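PDB 1YHF: cupin type-2 domain-containing protein from Streptococcus pyogenes, which is of unknown function but adopts the small beta-barrel fold of the cupin superfamily. Local coordinates for residues S57-D61 / V109-P113. Residues are numbered along the deposited sequence; the frame is centred on the assembly and turned at random.
Sequences SSPGD and VVVKP
How a loop hands its chain over to a beta-sheet is well illustrated where residues 57-61, leaving strand 52-56, join residues 109-113, the end of strand 104-111 and its exit. Ser58 is extended (phi/psi -108/151), and its t rotamer brings OG to 3.0 Å from Gly60 N, which donates a hydrogen bond to it: an ST turn. The same OG lies 3.4 Å from Val110 CG1. Pro59 (-76/-8) makes the bend; its CG sits 4.1 Å from Lys112 CD, and its O 3.4 Å from Pro113 CD. Gly60 (-109/167) then passes very close to residues 109-113, with CA-CA 3.7 Å to Lys112 and its CA 3.0 Å from Val111 O; an ideally placed CB would clash with that oxygen and with Lys112 CG. Asp61 opens strand 61-68 as the antiparallel hydrogen-bonded partner of Val111 (CA-CA 5.2 Å): Asp61 N donates to Val111 O at 2.9 Å, and Val111 N to Asp61 O at 2.7 Å. Both side chains lie on one face of the sheet, Asp61 in the m rotamer with OD1 accepting from Ala92 N, Val111 with chi1 t. Val109, bonded through its backbone to Met63, continues the ladder, while Val110 is backbone-bonded to Gly41 on the strand's other edge. Such a turn, carrying the chain from one sheet into antiparallel pairing with the C-terminal strand of the other, belongs to the two-sheet beta-barrel of the cupin fold.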
# COMPACT_ATOMS: atom_id res chain seq x y z
N SER A 57 -6.69 -3.01 -12.17
CA SER A 57 -5.91 -4.24 -12.21
C SER A 57 -4.43 -3.92 -12.37
O SER A 57 -4.07 -3.00 -13.10
CB SER A 57 -6.36 -5.11 -13.39
OG SER A 57 -7.73 -5.44 -13.27
N SER A 58 -3.58 -4.70 -11.70
CA SER A 58 -2.13 -4.66 -11.90
C SER A 58 -1.65 -5.92 -12.63
O SER A 58 -2.28 -6.98 -12.52
CB SER A 58 -1.40 -4.53 -10.55
OG SER A 58 -0.01 -4.70 -10.69
N PRO A 59 -0.55 -5.82 -13.39
CA PRO A 59 0.07 -7.04 -13.92
C PRO A 59 0.89 -7.84 -12.88
O PRO A 59 1.35 -8.94 -13.17
CB PRO A 59 1.00 -6.51 -15.02
CG PRO A 59 1.35 -5.14 -14.58
CD PRO A 59 0.13 -4.60 -13.87
N GLY A 60 1.10 -7.27 -11.69
CA GLY A 60 1.81 -7.98 -10.62
C GLY A 60 0.90 -8.40 -9.48
O GLY A 60 -0.26 -7.97 -9.41
N ASP A 61 1.41 -9.27 -8.60
CA ASP A 61 0.70 -9.61 -7.37
C ASP A 61 0.98 -8.45 -6.38
O ASP A 61 2.12 -7.99 -6.26
CB ASP A 61 1.18 -10.95 -6.77
CG ASP A 61 0.68 -12.18 -7.53
OD1 ASP A 61 -0.39 -12.13 -8.18
OD2 ASP A 61 1.35 -13.24 -7.45
N VAL A 109 3.28 -3.81 -1.55
CA VAL A 109 4.40 -4.36 -2.28
C VAL A 109 3.81 -5.02 -3.55
O VAL A 109 3.04 -5.97 -3.47
CB VAL A 109 5.21 -5.37 -1.43
CG1 VAL A 109 6.32 -5.98 -2.26
CG2 VAL A 109 5.79 -4.68 -0.17
N VAL A 110 4.15 -4.46 -4.71
CA VAL A 110 3.61 -4.98 -5.96
C VAL A 110 4.70 -5.64 -6.79
O VAL A 110 5.59 -4.96 -7.35
CB VAL A 110 2.88 -3.87 -6.81
CG1 VAL A 110 2.24 -4.49 -8.09
CG2 VAL A 110 1.85 -3.12 -5.97
N VAL A 111 4.58 -6.97 -6.91
CA VAL A 111 5.60 -7.75 -7.55
C VAL A 111 5.15 -8.12 -8.97
O VAL A 111 4.21 -8.89 -9.16
CB VAL A 111 6.01 -8.98 -6.69
CG1 VAL A 111 7.17 -9.72 -7.37
CG2 VAL A 111 6.43 -8.52 -5.25
N LYS A 112 5.83 -7.52 -9.94
CA LYS A 112 5.44 -7.64 -11.36
C LYS A 112 6.37 -8.58 -12.12
O LYS A 112 7.45 -8.89 -11.62
CB LYS A 112 5.42 -6.25 -12.01
CG LYS A 112 4.24 -5.41 -11.55
CD LYS A 112 4.33 -3.95 -12.00
CE LYS A 112 5.03 -3.11 -10.94
NZ LYS A 112 5.33 -1.72 -11.39
N PRO A 113 5.94 -9.04 -13.31
CA PRO A 113 6.79 -9.90 -14.14
C PRO A 113 8.18 -9.30 -14.33
O PRO A 113 8.32 -8.09 -14.55
CB PRO A 113 6.06 -9.94 -15.49
CG PRO A 113 4.64 -9.73 -15.16
CD PRO A 113 4.63 -8.79 -13.95